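PDB 4MDC: putative glutathione S-transferase from Sinorhizobium meliloti, which probably catalyses the conjugation of glutathione to electrophilic compounds, working as a homodimer. Local coordinates for residues P30-P33 / A34-F37; D103-L106 / L107-P111; L125-M128 / E129-T133. All blocks are in the same frame, centred on the assembly; numbering follows the deposited sequence.

Interaction 1. Residues P30-P33 / A34-F37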
ATOM      1  N   PRO B  30      19.218  -0.670  -3.254  1.00 18.91           N
ATOM      2  CA  PRO B  30      19.195  -1.227  -4.586  1.00 18.98           C
ATOM      3  C   PRO B  30      18.216  -2.401  -4.756  1.00 19.02           C
ATOM      4  O   PRO B  30      17.752  -2.632  -5.867  1.00 17.91           O
ATOM      5  CB  PRO B  30      20.654  -1.732  -4.752  1.00 19.72           C
ATOM      6  CG  PRO B  30      21.442  -0.865  -3.849  1.00 20.93           C
ATOM      7  CD  PRO B  30      20.585  -0.439  -2.730  1.00 20.13           C
HETATM    8  N   MSE B  31      18.002  -3.191  -3.687  1.00 18.05           N
HETATM    9  CA  MSE B  31      17.224  -4.412  -3.725  1.00 18.27           C
HETATM   10  C   MSE B  31      15.779  -4.158  -3.285  1.00 17.35           C
HETATM   11  O   MSE B  31      15.043  -5.095  -2.991  1.00 16.83           O
HETATM   12  CB  MSE B  31      17.831  -5.559  -2.953  1.00 19.72           C
HETATM   13  CG  MSE B  31      19.209  -5.921  -3.576  1.00 21.34           C
HETATM   14 SE   MSE B  31      18.965  -6.983  -5.224  1.00 26.37          SE
HETATM   15  CE  MSE B  31      19.180  -5.620  -6.651  1.00 22.54           C
ATOM     16  N   SER B  32      15.418  -2.884  -3.249  1.00 16.86           N
ATOM     17  CA  SER B  32      14.043  -2.431  -3.012  1.00 16.35           C
ATOM     18  C   SER B  32      13.313  -2.100  -4.334  1.00 16.15           C
ATOM     19  O   SER B  32      13.658  -1.092  -4.996  1.00 16.19           O
ATOM     20  CB  SER B  32      14.061  -1.227  -2.087  1.00 16.33           C
ATOM     21  OG  SER B  32      12.866  -0.422  -2.128  1.00 15.61           O
ATOM     22  N   PRO B  33      12.281  -2.889  -4.711  1.00 15.45           N
ATOM     23  CA  PRO B  33      11.563  -2.558  -5.932  1.00 15.25           C
ATOM     24  C   PRO B  33      10.892  -1.152  -5.897  1.00 14.71           C
ATOM     25  O   PRO B  33      10.943  -0.425  -6.892  1.00 14.44           O
ATOM     26  CB  PRO B  33      10.504  -3.652  -6.002  1.00 16.36           C
ATOM     27  CG  PRO B  33      11.239  -4.829  -5.436  1.00 16.22           C
ATOM     28  CD  PRO B  33      11.901  -4.229  -4.222  1.00 15.94           C
ATOM     29  N   ALA B  34      10.372  -0.772  -4.765  1.00 14.13           N
ATOM     30  CA  ALA B  34       9.729   0.530  -4.622  1.00 14.69           C
ATOM     31  C   ALA B  34      10.766   1.661  -4.877  1.00 14.47           C
ATOM     32  O   ALA B  34      10.451   2.672  -5.491  1.00 14.65           O
ATOM     33  CB  ALA B  34       9.047   0.675  -3.251  1.00 14.59           C
ATOM     34  N   SER B  35      12.008   1.471  -4.416  1.00 14.33           N
ATOM     35  CA  SER B  35      13.047   2.404  -4.624  1.00 14.05           C
ATOM     36  C   SER B  35      13.400   2.516  -6.107  1.00 14.10           C
ATOM     37  O   SER B  35      13.616   3.606  -6.620  1.00 14.08           O
ATOM     38  CB  SER B  35      14.339   1.993  -3.839  1.00 13.84           C
ATOM     39  OG  SER B  35      14.204   2.031  -2.410  1.00 14.24           O
ATOM     40  N   ARG B  36      13.567   1.374  -6.776  1.00 13.52           N
ATOM     41  CA  ARG B  36      13.877   1.366  -8.179  1.00 13.33           C
ATOM     42  C   ARG B  36      12.779   1.991  -9.012  1.00 13.40           C
ATOM     43  O   ARG B  36      13.066   2.660  -9.989  1.00 13.25           O
ATOM     44  CB  ARG B  36      14.202  -0.059  -8.658  1.00 13.52           C
ATOM     45  CG  ARG B  36      15.530  -0.571  -8.138  1.00 13.36           C
ATOM     46  CD  ARG B  36      15.883  -1.877  -8.766  1.00 13.67           C
ATOM     47  NE  ARG B  36      17.309  -2.175  -8.506  1.00 14.45           N
ATOM     48  CZ  ARG B  36      18.060  -2.907  -9.283  1.00 15.72           C
ATOM     49  NH1 ARG B  36      17.608  -3.507 -10.363  1.00 16.20           N
ATOM     50  NH2 ARG B  36      19.368  -3.029  -8.973  1.00 16.39           N
ATOM     51  N   PHE B  37      11.550   1.782  -8.596  1.00 13.45           N
ATOM     52  CA  PHE B  37      10.410   2.356  -9.286  1.00 14.08           C
ATOM     53  C   PHE B  37      10.492   3.894  -9.272  1.00 13.86           C
ATOM     54  O   PHE B  37      10.302   4.528 -10.322  1.00 15.01           O
ATOM     55  CB  PHE B  37       9.153   1.877  -8.582  1.00 13.89           C
ATOM     56  CG  PHE B  37       7.888   2.616  -8.928  1.00 14.84           C
ATOM     57  CD1 PHE B  37       7.288   2.508 -10.193  1.00 15.03           C
ATOM     58  CD2 PHE B  37       7.280   3.387  -7.989  1.00 15.29           C
ATOM     59  CE1 PHE B  37       6.082   3.148 -10.469  1.00 15.85           C
ATOM     60  CE2 PHE B  37       6.060   4.017  -8.263  1.00 15.57           C
ATOM     61  CZ  PHE B  37       5.459   3.907  -9.513  1.00 15.87           C
TER
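Ser-32 O accepts from Arg-36 N at 3.0 Å and Pro-33 O accepts from Phe-37 N at 2.9 Å, two successive i to i+4 bonds at the start of helix 33-44. Ser-32 is the N-cap. Its OG is swung anti to the backbone N (chi1 160°), which carries it to Ser-35 OG, 2.8 Å away. Either hydroxyl could be the donor. Ser-35 OG also has a weak bond with His-29 N. Pro-33 has no N-H, which costs nothing in the first turn of a helix. This is the junction of the first strand and first helix in the thioredoxin-like domain of glutathione transferases. In relatives it borders the glutathione site, and the same is probable here. The extended chain of Arg-36 runs back to the loop. There NE gives Pro-30 O a weak bond, short at 2.7 Å but bent to 126° at the hydrogen. The chain of Met-31, a selenomethionine, is bent at chi2 and chi3. Its CE lies over one face of the guanidinium, 3.5 Å from Arg-36 NH2. The far nitrogens of this buried group are held from the C-terminal part of the chain: NH1 by Ser-201 and Tyr-247, NH2 by a salt bridge to Glu-236.

Interaction 2. Residues D103-L106 / L107-P111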
ATOM      1  N   ASP B 103       4.497  15.793 -22.674  1.00 32.25           N
ATOM      2  CA  ASP B 103       4.609  14.829 -23.794  1.00 34.95           C
ATOM      3  C   ASP B 103       5.117  13.452 -23.400  1.00 31.24           C
ATOM      4  O   ASP B 103       5.283  12.615 -24.274  1.00 33.89           O
ATOM      5  CB  ASP B 103       5.494  15.398 -24.933  1.00 38.41           C
ATOM      6  CG  ASP B 103       4.944  16.700 -25.498  1.00 43.45           C
ATOM      7  OD1 ASP B 103       3.705  16.770 -25.693  1.00 45.91           O
ATOM      8  OD2 ASP B 103       5.742  17.655 -25.699  1.00 50.12           O
ATOM      9  N   ARG B 104       5.342  13.167 -22.115  1.00 27.34           N
ATOM     10  CA  ARG B 104       5.851  11.867 -21.718  1.00 25.65           C
ATOM     11  C   ARG B 104       5.252  11.432 -20.387  1.00 24.24           C
ATOM     12  O   ARG B 104       5.886  10.765 -19.589  1.00 23.21           O
ATOM     13  CB  ARG B 104       7.392  11.838 -21.650  1.00 24.68           C
ATOM     14  CG  ARG B 104       8.006  12.938 -20.812  1.00 25.10           C
ATOM     15  CD  ARG B 104       9.518  12.996 -21.022  1.00 24.34           C
ATOM     16  NE  ARG B 104      10.137  13.901 -20.078  1.00 23.57           N
ATOM     17  CZ  ARG B 104      11.443  14.140 -20.027  1.00 23.17           C
ATOM     18  NH1 ARG B 104      12.233  13.619 -20.944  1.00 23.41           N
ATOM     19  NH2 ARG B 104      11.930  14.947 -19.116  1.00 22.45           N
ATOM     20  N   ARG B 105       3.997  11.740 -20.189  1.00 24.30           N
ATOM     21  CA  ARG B 105       3.345  11.517 -18.917  1.00 25.35           C
ATOM     22  C   ARG B 105       3.136  10.014 -18.615  1.00 22.79           C
ATOM     23  O   ARG B 105       2.547   9.315 -19.406  1.00 22.93           O
ATOM     24  CB  ARG B 105       2.008  12.251 -18.894  1.00 28.12           C
ATOM     25  CG  ARG B 105       1.383  12.346 -17.498  1.00 31.71           C
ATOM     26  CD  ARG B 105      -0.005  12.972 -17.481  1.00 34.21           C
ATOM     27  NE  ARG B 105      -0.500  13.168 -16.104  1.00 33.96           N
ATOM     28  CZ  ARG B 105      -1.653  13.743 -15.767  1.00 36.01           C
ATOM     29  NH1 ARG B 105      -2.485  14.231 -16.705  1.00 34.63           N
ATOM     30  NH2 ARG B 105      -1.969  13.861 -14.480  1.00 34.62           N
ATOM     31  N   LEU B 106       3.520   9.584 -17.430  1.00 19.53           N
ATOM     32  CA  LEU B 106       3.457   8.188 -17.021  1.00 20.24           C
ATOM     33  C   LEU B 106       2.168   7.774 -16.241  1.00 21.07           C
ATOM     34  O   LEU B 106       1.944   6.589 -15.990  1.00 20.75           O
ATOM     35  CB  LEU B 106       4.670   7.869 -16.197  1.00 20.12           C
ATOM     36  CG  LEU B 106       5.971   7.940 -16.984  1.00 20.90           C
ATOM     37  CD1 LEU B 106       7.112   8.037 -16.013  1.00 20.65           C
ATOM     38  CD2 LEU B 106       6.080   6.727 -17.906  1.00 21.51           C
ATOM     39  N   LEU B 107       1.381   8.783 -15.810  0.50 21.43           N
ATOM     40  CA  LEU B 107       0.059   8.602 -15.186  0.50 21.58           C
ATOM     41  C   LEU B 107      -1.027   9.380 -15.942  0.50 23.56           C
ATOM     42  O   LEU B 107      -1.043  10.610 -15.922  0.50 24.21           O
ATOM     43  CB  LEU B 107       0.028   9.189 -13.776  0.50 21.03           C
ATOM     44  CG  LEU B 107      -1.185   8.817 -12.893  0.50 20.30           C
ATOM     45  CD1 LEU B 107      -1.342   7.318 -12.671  0.50 19.86           C
ATOM     46  CD2 LEU B 107      -1.041   9.509 -11.545  0.50 20.46           C
ATOM     47  N   ALA B 108      -1.959   8.666 -16.550  0.50 25.08           N
ATOM     48  CA  ALA B 108      -2.985   9.295 -17.362  0.50 25.97           C
ATOM     49  C   ALA B 108      -3.876  10.403 -16.726  0.50 27.30           C
ATOM     50  O   ALA B 108      -3.779  10.710 -15.540  0.50 28.93           O
ATOM     51  CB  ALA B 108      -3.840   8.181 -17.910  0.50 26.31           C
ATOM     52  N   GLU B 109      -4.701  11.033 -17.555  1.00 28.10           N
ATOM     53  CA  GLU B 109      -5.686  12.022 -17.093  1.00 30.40           C
ATOM     54  C   GLU B 109      -7.033  11.357 -16.706  1.00 29.10           C
ATOM     55  O   GLU B 109      -7.599  11.665 -15.669  1.00 28.30           O
ATOM     56  CB  GLU B 109      -5.862  13.066 -18.184  1.00 32.75           C
ATOM     57  CG  GLU B 109      -6.805  14.211 -17.846  1.00 37.41           C
ATOM     58  CD  GLU B 109      -6.194  15.269 -16.957  1.00 42.31           C
ATOM     59  OE1 GLU B 109      -5.005  15.146 -16.570  1.00 44.03           O
ATOM     60  OE2 GLU B 109      -6.923  16.225 -16.616  1.00 53.25           O
ATOM     61  N   ASP B 110      -7.485  10.406 -17.514  1.00 27.79           N
ATOM     62  CA  ASP B 110      -8.764   9.738 -17.310  1.00 27.31           C
ATOM     63  C   ASP B 110      -8.806   8.929 -15.992  1.00 24.89           C
ATOM     64  O   ASP B 110      -7.897   8.132 -15.757  1.00 20.55           O
ATOM     65  CB  ASP B 110      -9.018   8.792 -18.475  1.00 29.79           C
ATOM     66  CG  ASP B 110     -10.273   8.016 -18.309  1.00 32.98           C
ATOM     67  OD1 ASP B 110     -11.351   8.570 -18.577  1.00 34.34           O
ATOM     68  OD2 ASP B 110     -10.217   6.867 -17.818  1.00 34.70           O
ATOM     69  N   PRO B 111      -9.848   9.117 -15.157  1.00 24.05           N
ATOM     70  CA  PRO B 111      -9.871   8.438 -13.855  1.00 23.53           C
ATOM     71  C   PRO B 111      -9.805   6.919 -13.924  1.00 22.21           C
ATOM     72  O   PRO B 111      -9.115   6.305 -13.070  1.00 19.75           O
ATOM     73  CB  PRO B 111     -11.132   8.930 -13.212  1.00 25.43           C
ATOM     74  CG  PRO B 111     -11.329  10.312 -13.790  1.00 26.48           C
ATOM     75  CD  PRO B 111     -10.840  10.209 -15.217  1.00 26.83           C
TER
HETATM   76  O   HOH W   1      -4.401  15.001 -13.567  1.00 46.18           O
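Arg-105 folds alongside the backbone of Leu-107 and Ala-108 and ends at Glu-109, all within one loop. The CB bond already points toward residues 107-111. CG is anti to the backbone N (chi1 -167°), and the chain stays extended as far as NE. CG passes Leu-107 O at 3.4 Å. CD comes nearer still, 3.0 Å from Leu-107 O. NE is also close to that oxygen, but the angle is poor and they are not hydrogen-bonded; NE is hydrogen-bonded elsewhere. At CZ the guanidinium lies flat under Ala-108 O, which sits 3.7 Å above the plane, over its centre. Leu-107 and Ala-108 are deposited in two conformers, so the approaches to both carbonyl oxygens are doubtful in detail. Arg-105 NH1 forms a salt bridge to Glu-109 OE1 of 2.7 Å, with an angle of 157° at the hydrogen. OE1 lies in the guanidinium plane, yet the carboxylate plane is turned 56° from it. Arg-105 NH2 bonds to the oxygen of water 1 at 2.8 Å. This water donates in turn to Glu-109 OE1, closing a bridge beside the direct bond. NH2 also forms a salt bridge to Asp-94 on helix 86-96. The loop links the thioredoxin-like domain to the helical domain of the transferase fold, and Asp-110 follows as N-cap of helix 111-145. Arg-114, which bonds to Ala-108 O, brings a second positive charge close to Arg-105 NH2. Glu-109 and Asp-94 would offset this build-up of charge, and both salt bridges are likely to keep the guanidinium from turning.

Interaction 3. Residues L125-M128 / E129-T133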
ATOM      1  N   LEU B 125       4.222  -3.751  -6.505  1.00 14.97           N
ATOM      2  CA  LEU B 125       4.952  -3.205  -5.360  1.00 16.15           C
ATOM      3  C   LEU B 125       4.392  -3.520  -3.977  1.00 17.90           C
ATOM      4  O   LEU B 125       5.112  -3.361  -2.958  1.00 20.02           O
ATOM      5  CB  LEU B 125       5.085  -1.685  -5.496  1.00 15.88           C
ATOM      6  CG  LEU B 125       5.874  -1.269  -6.748  1.00 16.53           C
ATOM      7  CD1 LEU B 125       5.953   0.220  -6.793  1.00 17.18           C
ATOM      8  CD2 LEU B 125       7.276  -1.888  -6.893  1.00 17.44           C
ATOM      9  N   GLN B 126       3.183  -4.074  -3.938  1.00 16.07           N
ATOM     10  CA  GLN B 126       2.630  -4.549  -2.706  1.00 16.85           C
ATOM     11  C   GLN B 126       2.362  -6.050  -2.720  1.00 17.28           C
ATOM     12  O   GLN B 126       2.801  -6.734  -1.801  1.00 17.16           O
ATOM     13  CB  GLN B 126       1.313  -3.790  -2.369  1.00 17.71           C
ATOM     14  CG  GLN B 126       1.561  -2.315  -2.250  1.00 20.52           C
ATOM     15  CD  GLN B 126       0.266  -1.523  -1.939  1.00 26.73           C
ATOM     16  OE1 GLN B 126      -0.812  -2.076  -1.673  1.00 29.49           O
ATOM     17  NE2 GLN B 126       0.403  -0.220  -1.970  1.00 28.92           N
ATOM     18  N   LYS B 127       1.531  -6.540  -3.652  1.00 18.08           N
ATOM     19  CA  LYS B 127       1.208  -7.970  -3.648  1.00 18.28           C
ATOM     20  C   LYS B 127       2.444  -8.845  -3.925  1.00 17.97           C
ATOM     21  O   LYS B 127       2.786  -9.712  -3.124  1.00 18.60           O
ATOM     22  CB  LYS B 127       0.087  -8.306  -4.600  1.00 18.30           C
ATOM     23  CG  LYS B 127      -0.349  -9.766  -4.464  1.00 19.28           C
ATOM     24  CD  LYS B 127      -1.571 -10.104  -5.278  1.00 20.41           C
ATOM     25  CE  LYS B 127      -1.842 -11.564  -5.408  1.00 22.09           C
ATOM     26  NZ  LYS B 127      -1.800 -12.326  -4.147  1.00 23.06           N
HETATM   27  N   MSE B 128       3.091  -8.662  -5.074  1.00 17.51           N
HETATM   28  CA  MSE B 128       4.289  -9.436  -5.410  1.00 18.01           C
HETATM   29  C   MSE B 128       5.369  -9.201  -4.367  1.00 17.82           C
HETATM   30  O   MSE B 128       6.178 -10.099  -4.052  1.00 17.69           O
HETATM   31  CB  MSE B 128       4.843  -9.124  -6.797  1.00 18.08           C
HETATM   32  CG  MSE B 128       5.860 -10.201  -7.245  1.00 19.45           C
HETATM   33 SE   MSE B 128       6.541  -9.746  -9.039  1.00 20.83          SE
HETATM   34  CE  MSE B 128       7.705 -11.328  -9.193  1.00 21.97           C
ATOM     35  N   GLU B 129       5.408  -8.000  -3.824  1.00 17.49           N
ATOM     36  CA  GLU B 129       6.443  -7.685  -2.813  1.00 18.10           C
ATOM     37  C   GLU B 129       6.277  -8.547  -1.535  1.00 17.82           C
ATOM     38  O   GLU B 129       7.217  -9.126  -1.019  1.00 16.95           O
ATOM     39  CB  GLU B 129       6.338  -6.200  -2.518  1.00 18.48           C
ATOM     40  CG  GLU B 129       7.281  -5.681  -1.479  1.00 20.58           C
ATOM     41  CD  GLU B 129       8.711  -5.469  -2.019  1.00 22.62           C
ATOM     42  OE1 GLU B 129       8.963  -5.688  -3.240  1.00 25.24           O
ATOM     43  OE2 GLU B 129       9.584  -5.037  -1.210  1.00 26.73           O
ATOM     44  N   ALA B 130       5.029  -8.702  -1.112  1.00 16.67           N
ATOM     45  CA  ALA B 130       4.721  -9.537   0.060  1.00 17.44           C
ATOM     46  C   ALA B 130       4.830 -11.015  -0.218  1.00 18.40           C
ATOM     47  O   ALA B 130       5.362 -11.779   0.631  1.00 19.75           O
ATOM     48  CB  ALA B 130       3.320  -9.238   0.598  1.00 17.07           C
ATOM     49  N   ASP B 131       4.388 -11.427  -1.408  1.00 17.68           N
ATOM     50  CA  ASP B 131       4.306 -12.855  -1.748  1.00 18.88           C
ATOM     51  C   ASP B 131       5.690 -13.397  -2.047  1.00 18.95           C
ATOM     52  O   ASP B 131       5.985 -14.542  -1.802  1.00 20.89           O
ATOM     53  CB  ASP B 131       3.514 -13.091  -3.038  1.00 18.59           C
ATOM     54  CG  ASP B 131       2.017 -12.928  -2.867  1.00 20.34           C
ATOM     55  OD1 ASP B 131       1.572 -12.819  -1.710  1.00 21.41           O
ATOM     56  OD2 ASP B 131       1.330 -12.906  -3.914  1.00 20.08           O
ATOM     57  N   VAL B 132       6.536 -12.547  -2.597  1.00 17.83           N
ATOM     58  CA  VAL B 132       7.843 -12.995  -3.131  1.00 17.52           C
ATOM     59  C   VAL B 132       9.047 -12.126  -2.691  1.00 18.90           C
ATOM     60  O   VAL B 132       9.967 -12.602  -2.005  1.00 18.29           O
ATOM     61  CB  VAL B 132       7.849 -12.989  -4.665  1.00 18.18           C
ATOM     62  CG1 VAL B 132       9.239 -13.417  -5.207  1.00 18.30           C
ATOM     63  CG2 VAL B 132       6.795 -13.918  -5.237  1.00 18.81           C
ATOM     64  N   THR B 133       9.057 -10.857  -3.093  1.00 18.84           N
ATOM     65  CA  THR B 133      10.313 -10.147  -3.184  1.00 19.69           C
ATOM     66  C   THR B 133      10.871  -9.772  -1.835  1.00 20.55           C
ATOM     67  O   THR B 133      12.073  -9.962  -1.553  1.00 18.45           O
ATOM     68  CB  THR B 133      10.152  -8.909  -4.086  1.00 21.23           C
ATOM     69  OG1 THR B 133       9.383  -9.237  -5.257  1.00 22.92           O
ATOM     70  CG2 THR B 133      11.509  -8.466  -4.579  1.00 21.16           C
TER
HETATM   71  O   HOH W   2      -0.976 -12.230  -1.635  1.00 51.32           O
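The carboxylate of Asp-131 has Lys-127 O over one face, 3.3 Å from CG. Lys-127 NZ donates to Asp-131 OD2 at 3.2 Å, on the syn lone pair of that oxygen. This is an i to i+4 salt bridge on helix 111-145, the first helix of the all-helical domain of glutathione transferases. Water 2 completes it, accepting from Lys-127 NZ and donating to Asp-131 OD1, both at 2.6 Å. The lysine chain is extended until chi4, where a bend (48°) turns NZ to the acid. Lys-127 also makes a cation-pi contact with Trp-123. OD2 has a second bond, from His-170 NE2 on helix 167-180. With an alanine in place of Asp-131, Lys-127 NZ would probably lose its charged mate and His-170 NE2 this acceptor. On the buried side, the selenomethionine Met-128 packs its CG against Val-132 CB, and Leu-203 of helix 191-205 touches both residues. The helix widens into a pi-type turn at 129-133. Asp-131 N still bonds Lys-127 O in the alpha pattern, but Met-128 O accepts twice: from Val-132 N at 2.9 Å and, one residue further on, from Thr-133 N at 3.1 Å with a straighter angle of 160°.

In the fold
Interactions 1 and 3 touch, with centres 12 Å apart, and join the two domains. The ring of Pro-33 packs on helix 111-145: its CG is 3.3 Å from Glu-129 OE1 and 3.7 Å from Thr-133 CG2. One turn along, Phe-37 CD2 meets Leu-125 CD1 at 3.6 Å. Interaction 2 stands apart. Its centre is 22 Å from that of interaction 1 and 25 Å from that of interaction 3, but it leads into the helix that carries interaction 3. Helix 191-205 touches all three, through Val-202, Leu-194 and Leu-203 among others. Of the three, interaction 1 probably lies nearest the glutathione site, judged from the family fold.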